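Local coordinates for protein lovastatin nonaketide synthase mokA (Monascus pilosus, PDB 6AD3) that carries out the iterative nine-step polyketide assembly of lovastatin (monacolin K) biosynthesis as a multidomain synthase, represented here by its condensation domain, at residues L259-W262 against E263-H267; H389-A392 against T393-K396; V397-A400 against M401-A404. The protein carries 1 engineered substitution. One frame throughout, in Å; residues are numbered along the deposited sequence.

Interaction 1. Residues L259-W262 against E263-H267; sequences LAYW and ESMHH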
ATOM      1  N   LEU A 259     -18.110   6.070  11.105  1.00 20.19           N
ATOM      2  CA  LEU A 259     -17.821   7.448  10.779  1.00 22.68           C
ATOM      3  C   LEU A 259     -17.786   8.357  12.007  1.00 23.88           C
ATOM      4  O   LEU A 259     -16.868   9.152  12.157  1.00 23.67           O
ATOM      5  CB  LEU A 259     -18.828   7.967   9.755  1.00 23.20           C
ATOM      6  CG  LEU A 259     -18.567   7.500   8.327  1.00 23.43           C
ATOM      7  CD1 LEU A 259     -19.785   7.822   7.473  1.00 31.18           C
ATOM      8  CD2 LEU A 259     -17.304   8.106   7.747  1.00 26.07           C
ATOM      9  N   ALA A 260     -18.702   8.148  12.945  1.00 23.70           N
ATOM     10  CA  ALA A 260     -18.738   8.973  14.150  1.00 24.82           C
ATOM     11  C   ALA A 260     -17.521   8.690  15.023  1.00 22.07           C
ATOM     12  O   ALA A 260     -16.971   9.600  15.635  1.00 24.66           O
ATOM     13  CB  ALA A 260     -20.033   8.731  14.947  1.00 26.70           C
ATOM     14  N   TYR A 261     -17.076   7.443  15.039  1.00 19.58           N
ATOM     15  CA  TYR A 261     -15.868   7.074  15.775  1.00 21.44           C
ATOM     16  C   TYR A 261     -14.667   7.832  15.252  1.00 21.62           C
ATOM     17  O   TYR A 261     -13.943   8.471  16.010  1.00 19.73           O
ATOM     18  CB  TYR A 261     -15.609   5.579  15.661  1.00 22.57           C
ATOM     19  CG  TYR A 261     -14.291   5.143  16.215  1.00 20.79           C
ATOM     20  CD1 TYR A 261     -14.141   4.900  17.566  1.00 22.54           C
ATOM     21  CD2 TYR A 261     -13.183   4.963  15.389  1.00 20.50           C
ATOM     22  CE1 TYR A 261     -12.951   4.430  18.078  1.00 23.90           C
ATOM     23  CE2 TYR A 261     -11.968   4.519  15.903  1.00 19.91           C
ATOM     24  CZ  TYR A 261     -11.848   4.300  17.255  1.00 21.74           C
ATOM     25  OH  TYR A 261     -10.659   3.836  17.785  1.00 20.58           O
ATOM     26  N   TRP A 262     -14.466   7.798  13.942  1.00 20.50           N
ATOM     27  CA  TRP A 262     -13.321   8.507  13.369  1.00 21.18           C
ATOM     28  C   TRP A 262     -13.476  10.015  13.419  1.00 22.78           C
ATOM     29  O   TRP A 262     -12.510  10.730  13.673  1.00 20.10           O
ATOM     30  CB  TRP A 262     -13.044   8.032  11.941  1.00 20.88           C
ATOM     31  CG  TRP A 262     -12.649   6.608  11.867  1.00 19.94           C
ATOM     32  CD1 TRP A 262     -13.386   5.602  11.389  1.00 21.18           C
ATOM     33  CD2 TRP A 262     -11.404   6.031  12.287  1.00 18.96           C
ATOM     34  NE1 TRP A 262     -12.688   4.413  11.484  1.00 18.52           N
ATOM     35  CE2 TRP A 262     -11.487   4.658  12.060  1.00 18.74           C
ATOM     36  CE3 TRP A 262     -10.267   6.536  12.941  1.00 21.67           C
ATOM     37  CZ2 TRP A 262     -10.462   3.771  12.415  1.00 19.71           C
ATOM     38  CZ3 TRP A 262      -9.243   5.669  13.254  1.00 20.94           C
ATOM     39  CH2 TRP A 262      -9.332   4.301  12.957  1.00 18.11           C
ATOM     40  N   GLU A 263     -14.704  10.512  13.259  1.00 20.63           N
ATOM     41  CA  GLU A 263     -14.933  11.941  13.286  1.00 25.05           C
ATOM     42  C   GLU A 263     -14.671  12.488  14.678  1.00 25.73           C
ATOM     43  O   GLU A 263     -14.109  13.558  14.846  1.00 25.35           O
ATOM     44  CB  GLU A 263     -16.371  12.259  12.869  1.00 28.14           C
ATOM     45  CG  GLU A 263     -16.570  12.204  11.364  1.00 37.28           C
ATOM     46  CD  GLU A 263     -17.968  12.643  10.959  1.00 42.56           C
ATOM     47  OE1 GLU A 263     -18.384  13.761  11.348  1.00 46.86           O
ATOM     48  OE2 GLU A 263     -18.628  11.880  10.248  1.00 39.21           O
ATOM     49  N   SER A 264     -15.111  11.766  15.679  1.00 24.19           N
ATOM     50  CA  SER A 264     -14.900  12.232  17.049  1.00 24.63           C
ATOM     51  C   SER A 264     -13.405  12.196  17.401  1.00 22.39           C
ATOM     52  O   SER A 264     -12.860  13.154  17.976  1.00 21.46           O
ATOM     53  CB  SER A 264     -15.707  11.387  18.026  1.00 26.92           C
ATOM     54  OG  SER A 264     -15.222  11.619  19.333  1.00 33.23           O
ATOM     55  N   MET A 265     -12.702  11.140  16.965  1.00 21.81           N
ATOM     56  CA  MET A 265     -11.266  11.035  17.210  1.00 20.91           C
ATOM     57  C   MET A 265     -10.531  12.269  16.697  1.00 19.85           C
ATOM     58  O   MET A 265      -9.576  12.752  17.331  1.00 21.35           O
ATOM     59  CB  MET A 265     -10.704   9.787  16.515  1.00 20.61           C
ATOM     60  CG  MET A 265      -9.210   9.620  16.687  1.00 20.27           C
ATOM     61  SD  MET A 265      -8.577   8.201  15.762  1.00 19.90           S
ATOM     62  CE  MET A 265      -9.241   6.814  16.700  1.00 22.31           C
ATOM     63  N   HIS A 266     -10.945  12.737  15.520  1.00 18.76           N
ATOM     64  CA  HIS A 266     -10.228  13.785  14.795  1.00 19.96           C
ATOM     65  C   HIS A 266     -10.816  15.181  14.943  1.00 21.93           C
ATOM     66  O   HIS A 266     -10.212  16.171  14.520  1.00 21.29           O
ATOM     67  CB  HIS A 266     -10.119  13.380  13.320  1.00 18.77           C
ATOM     68  CG  HIS A 266      -9.124  12.288  13.108  1.00 16.80           C
ATOM     69  ND1 HIS A 266      -7.775  12.502  13.272  1.00 18.37           N
ATOM     70  CD2 HIS A 266      -9.282  10.950  13.007  1.00 16.11           C
ATOM     71  CE1 HIS A 266      -7.139  11.351  13.173  1.00 16.06           C
ATOM     72  NE2 HIS A 266      -8.032  10.394  13.025  1.00 16.82           N
ATOM     73  N   HIS A 267     -11.851  15.283  15.754  1.00 22.03           N
ATOM     74  CA  HIS A 267     -12.472  16.596  16.001  1.00 23.71           C
ATOM     75  C   HIS A 267     -11.501  17.548  16.747  1.00 22.04           C
ATOM     76  O   HIS A 267     -10.668  17.124  17.570  1.00 22.90           O
ATOM     77  CB  HIS A 267     -13.766  16.420  16.815  1.00 29.05           C
ATOM     78  CG  HIS A 267     -14.631  17.645  16.840  1.00 30.64           C
ATOM     79  ND1 HIS A 267     -14.565  18.591  17.845  1.00 30.07           N
ATOM     80  CD2 HIS A 267     -15.583  18.081  15.977  1.00 36.04           C
ATOM     81  CE1 HIS A 267     -15.416  19.570  17.579  1.00 32.19           C
ATOM     82  NE2 HIS A 267     -16.014  19.305  16.431  1.00 30.67           N
TER
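Glu263 N donates to Leu259 O over 2.8 Å, the shortest of four i to i+4 backbone bonds in the closing turns of helix 256-266. The carbonyl is met nearly end-on by the amide, and the aliphatic part of Glu263 crowds the same oxygen, with CG 3.2 Å from Leu259 O. Because CG stands anti to its own carbonyl carbon (chi1 -79°) and the chain then runs extended, the carboxylate is carried back toward Leu259, OE2 ending 3.9 Å from Leu259 CB. There OE2 is held in a salt bridge by Arg414.

A second cluster forms where Met265 meets two aromatic rings. A bend at chi3 (-71°) brings its methyl against both: CE lies 3.5 Å from Tyr261 OH, oblique to that ring, and 3.6 Å from Trp262 CZ3. The sulfur adds a Met-aromatic contact with the indole, whose side chain runs alongside in the same direction; SD lies 3.6 Å from Trp262 CZ3, 70° off the normal of the six-membered ring. Tyr261 itself sets its CD2 edge over one face of the indole, 3.6 Å above the plane. His266 presents a ring edge to the helix backbone, its CD2 3.3 Å from Trp262 O, and Met265 CG covers part of one imidazole face.

The polar ends of the rings find partners elsewhere in the domain: Tyr261 OH bonds to Glu399, Trp262 NE1 to the backbone oxygen of His403, and His266 NE2 to that of Pro374. Leu259 and Trp262 pack on Val410 and Leu411 of helix 408-414, respectively, while the indole also rests on Leu373, Pro374 and Leu375, which seats the end of helix 256-266 against strand 371-377, at the margin of the six-stranded sheet.

Interaction 2. Residues H389-A392 against T393-K396; sequences HLVA and TKDK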
ATOM      1  N   HIS A 389       3.414   1.110  26.536  1.00 22.41           N
ATOM      2  CA  HIS A 389       3.015   1.747  25.284  1.00 19.68           C
ATOM      3  C   HIS A 389       2.601   0.697  24.270  1.00 19.07           C
ATOM      4  O   HIS A 389       1.713   0.933  23.446  1.00 19.43           O
ATOM      5  CB  HIS A 389       4.163   2.546  24.758  1.00 22.38           C
ATOM      6  CG  HIS A 389       3.825   3.386  23.570  1.00 20.71           C
ATOM      7  ND1 HIS A 389       2.785   4.291  23.573  1.00 23.57           N
ATOM      8  CD2 HIS A 389       4.478   3.563  22.403  1.00 21.38           C
ATOM      9  CE1 HIS A 389       2.845   5.025  22.475  1.00 28.39           C
ATOM     10  NE2 HIS A 389       3.835   4.567  21.724  1.00 21.98           N
ATOM     11  N   LEU A 390       3.266  -0.451  24.314  1.00 20.75           N
ATOM     12  CA  LEU A 390       2.922  -1.564  23.442  1.00 20.40           C
ATOM     13  C   LEU A 390       1.519  -2.052  23.726  1.00 20.76           C
ATOM     14  O   LEU A 390       0.696  -2.272  22.813  1.00 21.37           O
ATOM     15  CB  LEU A 390       3.926  -2.706  23.643  1.00 23.88           C
ATOM     16  CG  LEU A 390       3.655  -3.995  22.889  1.00 21.91           C
ATOM     17  CD1 LEU A 390       3.567  -3.781  21.384  1.00 24.34           C
ATOM     18  CD2 LEU A 390       4.734  -5.018  23.200  1.00 24.56           C
ATOM     19  N   VAL A 391       1.196  -2.216  25.002  1.00 20.48           N
ATOM     20  CA  VAL A 391      -0.120  -2.692  25.342  1.00 20.25           C
ATOM     21  C   VAL A 391      -1.157  -1.654  24.944  1.00 20.66           C
ATOM     22  O   VAL A 391      -2.220  -1.991  24.410  1.00 21.74           O
ATOM     23  CB  VAL A 391      -0.193  -3.027  26.851  1.00 25.32           C
ATOM     24  CG1 VAL A 391      -1.642  -3.172  27.316  1.00 26.79           C
ATOM     25  CG2 VAL A 391       0.581  -4.313  27.115  1.00 25.94           C
ATOM     26  N   ALA A 392      -0.862  -0.384  25.186  1.00 22.08           N
ATOM     27  CA  ALA A 392      -1.832   0.675  24.841  1.00 24.57           C
ATOM     28  C   ALA A 392      -2.010   0.762  23.327  1.00 25.12           C
ATOM     29  O   ALA A 392      -3.110   0.980  22.826  1.00 21.10           O
ATOM     30  CB  ALA A 392      -1.401   2.011  25.401  1.00 26.09           C
ATOM     31  N   THR A 393      -0.935   0.524  22.605  1.00 20.84           N
ATOM     32  CA  THR A 393      -0.989   0.561  21.143  1.00 21.61           C
ATOM     33  C   THR A 393      -1.767  -0.645  20.613  1.00 22.99           C
ATOM     34  O   THR A 393      -2.611  -0.505  19.721  1.00 19.86           O
ATOM     35  CB  THR A 393       0.425   0.615  20.546  1.00 20.34           C
ATOM     36  OG1 THR A 393       1.046   1.848  20.941  1.00 19.68           O
ATOM     37  CG2 THR A 393       0.374   0.576  18.990  1.00 19.93           C
ATOM     38  N   LYS A 394      -1.558  -1.810  21.213  1.00 20.19           N
ATOM     39  CA  LYS A 394      -2.397  -2.954  20.950  1.00 20.89           C
ATOM     40  C   LYS A 394      -3.906  -2.635  21.115  1.00 23.02           C
ATOM     41  O   LYS A 394      -4.713  -3.001  20.269  1.00 19.18           O
ATOM     42  CB  LYS A 394      -1.977  -4.105  21.852  1.00 21.39           C
ATOM     43  CG  LYS A 394      -2.681  -5.425  21.605  1.00 26.06           C
ATOM     44  CD  LYS A 394      -3.716  -5.736  22.660  1.00 27.54           C
ATOM     45  CE  LYS A 394      -3.131  -5.830  24.058  1.00 29.43           C
ATOM     46  NZ  LYS A 394      -4.216  -5.748  25.082  1.00 33.27           N
ATOM     47  N   ASP A 395      -4.287  -2.004  22.215  1.00 20.12           N
ATOM     48  CA  ASP A 395      -5.708  -1.675  22.442  1.00 22.10           C
ATOM     49  C   ASP A 395      -6.233  -0.660  21.405  1.00 23.64           C
ATOM     50  O   ASP A 395      -7.355  -0.776  20.907  1.00 20.64           O
ATOM     51  CB  ASP A 395      -5.903  -1.114  23.859  1.00 25.33           C
ATOM     52  CG  ASP A 395      -5.643  -2.148  24.935  1.00 29.27           C
ATOM     53  OD1 ASP A 395      -5.753  -3.353  24.652  1.00 29.85           O
ATOM     54  OD2 ASP A 395      -5.250  -1.755  26.049  1.00 32.42           O
ATOM     55  N   LYS A 396      -5.369   0.264  21.009  1.00 19.61           N
ATOM     56  CA  LYS A 396      -5.728   1.318  20.032  1.00 22.22           C
ATOM     57  C   LYS A 396      -6.008   0.683  18.668  1.00 19.79           C
ATOM     58  O   LYS A 396      -6.961   1.048  17.966  1.00 21.39           O
ATOM     59  CB  LYS A 396      -4.576   2.325  19.931  1.00 24.57           C
ATOM     60  CG  LYS A 396      -4.781   3.452  18.924  1.00 30.59           C
ATOM     61  CD  LYS A 396      -3.732   4.576  19.084  1.00 34.30           C
ATOM     62  CE  LYS A 396      -4.094   5.493  20.239  1.00 33.83           C
ATOM     63  NZ  LYS A 396      -4.222   6.898  19.875  1.00 38.66           N
TER
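His389 and Thr393 form an i to i+4 contact on the buried side of helix 386-401, where that helix lies against helix 327-343. Two donors of Thr393 converge on one carbonyl: Thr393 N reaches His389 O at 2.8 Å and Thr393 OG1 reaches His389 O at 2.7 Å, arriving from opposite faces of the carbonyl plane. The hydroxyl gets there because OG1 lies beside its own backbone N (chi1 -64°), tucked in against the preceding turn. It also sits over the centre of the imidazole, Thr393 OG1 standing 3.9 Å above the His389 ring plane, with its hydrogen spent on the carbonyl. A hydrogen bond between His389 NE2 and His336 ND1 probably restrains the rotation of the ring, and the two imidazoles meet with their planes at about 45°.

The more exposed part of the turn carries charge. Lys394 bends at chi2 and chi3, doubling back to bring NZ to Asp395 OD1 at 2.9 Å, a salt bridge made on the syn side of the carboxylate and 28° out of its plane. Asp395 runs alongside Val391, with OD2 4.1 Å from Val391 CG1, so the methyl group borders the ion pair. Further on, the ammonium of Lys396 makes a cation-pi contact with Phe377.

Serine and threonine side chains in alpha-helices commonly bond back to the carbonyl one turn earlier. Here the bond lies on a helix that packs on helix 327-343 and, through Lys396, reaches strand 371-377 in the C-terminal lobe of the condensation fold, whose two lobes each resemble chloramphenicol acetyltransferase.

Interaction 3. Residues V397-A400 against M401-A404; sequences VREA and MQHA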
ATOM      1  N   VAL A 397      -5.180  -0.277  18.293  1.00 19.48           N
ATOM      2  CA  VAL A 397      -5.351  -0.983  17.030  1.00 19.44           C
ATOM      3  C   VAL A 397      -6.583  -1.884  17.033  1.00 20.22           C
ATOM      4  O   VAL A 397      -7.412  -1.840  16.113  1.00 21.42           O
ATOM      5  CB  VAL A 397      -4.117  -1.839  16.725  1.00 19.15           C
ATOM      6  CG1 VAL A 397      -4.394  -2.807  15.601  1.00 19.94           C
ATOM      7  CG2 VAL A 397      -2.914  -0.958  16.422  1.00 19.87           C
ATOM      8  N   ARG A 398      -6.794  -2.579  18.136  1.00 21.08           N
ATOM      9  CA  ARG A 398      -7.979  -3.440  18.244  1.00 23.08           C
ATOM     10  C   ARG A 398      -9.253  -2.598  18.155  1.00 19.59           C
ATOM     11  O   ARG A 398     -10.204  -2.967  17.467  1.00 20.77           O
ATOM     12  CB  ARG A 398      -7.953  -4.259  19.537  1.00 23.68           C
ATOM     13  CG  ARG A 398      -6.913  -5.377  19.514  1.00 31.85           C
ATOM     14  CD  ARG A 398      -6.945  -6.151  20.842  1.00 42.31           C
ATOM     15  NE  ARG A 398      -6.373  -7.486  20.731  1.00 54.69           N
ATOM     16  CZ  ARG A 398      -6.349  -8.368  21.728  1.00 68.85           C
ATOM     17  NH1 ARG A 398      -6.874  -8.064  22.915  1.00 75.29           N
ATOM     18  NH2 ARG A 398      -5.813  -9.563  21.537  1.00 55.08           N
ATOM     19  N   GLU A 399      -9.244  -1.431  18.765  1.00 19.22           N
ATOM     20  CA  GLU A 399     -10.415  -0.562  18.690  1.00 23.42           C
ATOM     21  C   GLU A 399     -10.609  -0.036  17.260  1.00 19.08           C
ATOM     22  O   GLU A 399     -11.709  -0.027  16.739  1.00 21.17           O
ATOM     23  CB  GLU A 399     -10.276   0.578  19.676  1.00 26.88           C
ATOM     24  CG  GLU A 399     -11.538   1.382  19.873  1.00 31.55           C
ATOM     25  CD  GLU A 399     -11.319   2.509  20.859  1.00 30.74           C
ATOM     26  OE1 GLU A 399     -10.835   3.582  20.444  1.00 26.96           O
ATOM     27  OE2 GLU A 399     -11.549   2.283  22.051  1.00 32.83           O
ATOM     28  N   ALA A 400      -9.528   0.395  16.631  1.00 21.27           N
ATOM     29  CA  ALA A 400      -9.585   0.833  15.243  1.00 21.42           C
ATOM     30  C   ALA A 400     -10.186  -0.262  14.355  1.00 20.99           C
ATOM     31  O   ALA A 400     -10.934   0.037  13.452  1.00 19.42           O
ATOM     32  CB  ALA A 400      -8.212   1.237  14.741  1.00 23.66           C
ATOM     33  N   MET A 401      -9.825  -1.518  14.608  1.00 18.92           N
ATOM     34  CA  MET A 401     -10.216  -2.625  13.741  1.00 22.57           C
ATOM     35  C   MET A 401     -11.701  -2.962  13.880  1.00 22.30           C
ATOM     36  O   MET A 401     -12.312  -3.494  12.941  1.00 23.32           O
ATOM     37  CB  MET A 401      -9.364  -3.870  14.032  1.00 21.29           C
ATOM     38  CG  MET A 401      -7.923  -3.724  13.596  1.00 24.66           C
ATOM     39  SD  MET A 401      -7.748  -3.276  11.861  1.00 28.40           S
ATOM     40  CE  MET A 401      -8.385  -4.724  11.065  1.00 27.23           C
ATOM     41  N   GLN A 402     -12.332  -2.463  14.929  1.00 22.97           N
ATOM     42  CA  GLN A 402     -13.777  -2.530  15.015  1.00 25.48           C
ATOM     43  C   GLN A 402     -14.487  -1.550  14.081  1.00 26.59           C
ATOM     44  O   GLN A 402     -15.708  -1.559  13.991  1.00 25.06           O
ATOM     45  CB  GLN A 402     -14.214  -2.303  16.462  1.00 30.35           C
ATOM     46  CG  GLN A 402     -13.732  -3.396  17.388  1.00 33.95           C
ATOM     47  CD  GLN A 402     -13.987  -3.062  18.832  1.00 47.72           C
ATOM     48  OE1 GLN A 402     -14.127  -1.897  19.190  1.00 59.88           O
ATOM     49  NE2 GLN A 402     -14.058  -4.082  19.673  1.00 54.44           N
ATOM     50  N   HIS A 403     -13.743  -0.592  13.536  1.00 21.21           N
ATOM     51  CA  HIS A 403     -14.346   0.462  12.745  1.00 19.61           C
ATOM     52  C   HIS A 403     -13.556   0.582  11.463  1.00 21.78           C
ATOM     53  O   HIS A 403     -13.390   1.666  10.948  1.00 21.22           O
ATOM     54  CB  HIS A 403     -14.293   1.807  13.489  1.00 21.48           C
ATOM     55  CG  HIS A 403     -14.918   1.762  14.850  1.00 23.33           C
ATOM     56  ND1 HIS A 403     -16.272   1.612  15.030  1.00 25.95           N
ATOM     57  CD2 HIS A 403     -14.373   1.760  16.087  1.00 26.25           C
ATOM     58  CE1 HIS A 403     -16.542   1.561  16.322  1.00 25.11           C
ATOM     59  NE2 HIS A 403     -15.411   1.686  16.988  1.00 24.26           N
ATOM     60  N   ALA A 404     -13.084  -0.537  10.951  1.00 18.87           N
ATOM     61  CA  ALA A 404     -12.132  -0.503   9.830  1.00 20.43           C
ATOM     62  C   ALA A 404     -12.765  -0.344   8.431  1.00 20.87           C
ATOM     63  O   ALA A 404     -12.041  -0.211   7.468  1.00 22.60           O
ATOM     64  CB  ALA A 404     -11.270  -1.755   9.835  1.00 20.42           C
TER
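Between Val397 and His403 the backbone tightens: Met401 N still bonds to Val397 O four residues back, at 2.9 Å, and the Arg398 carbonyl receives only weak bonds, from Met401 N and Gln402 N, while the sounder bonds of the next two amides run three residues back, Gln402 N to Glu399 O at 3.1 Å and His403 N to Ala400 O at 2.9 Å. These last two stand well above the planes of the carbonyls they meet, 64° and 53° out.

Met401 lies alongside Val397, its CG 4.2 Å from Val397 CG1, before the chain folds at chi2 and chi3 and leads away. Gln402 stays extended, and its OE1 comes to 4.2 Å from Glu399 CG. With CG anti to the carbonyl carbon (chi1 -55°), the His403 ring swings back to bring CD2 within 3.3 Å of Glu399 O, while Gln402 CB covers the rim of one face. His403 ND1 is hydrogen-bonded to Asp258 OD1, and the ring stacks on Tyr261. Ala400 and Met401 touch Leu375 and Leu373 of strand 371-377, respectively.

The gradual passage from i+4 to i+3 bonding is characteristic of an alpha-helix finishing in a 3-10-like turn, here leading from helix 386-401 into the loop before helix 408-414.

Overall arrangement
Interactions 2 and 3 follow one another along helix 386-401, their centres 12 Å apart, the first in its body and the second where it runs into the loop. Interaction 1 comes from helix 256-266 and touches interaction 3, centre to centre 13 Å away. Two probable hydrogen bonds join them, Tyr261 OH to Glu399 OE1 at 2.7 Å and Trp262 NE1 to His403 O at 2.9 Å. Packing fills in between, with Tyr261 CG 3.4 Å from His403 CD2 and Trp262 CH2 3.7 Å from Ala400 CB. Interactions 1 and 2 do not touch, their nearest atoms being about 5 Å apart. All three lie on the same side of the chain's centre, and interactions 1 and 3 both touch strand 371-377.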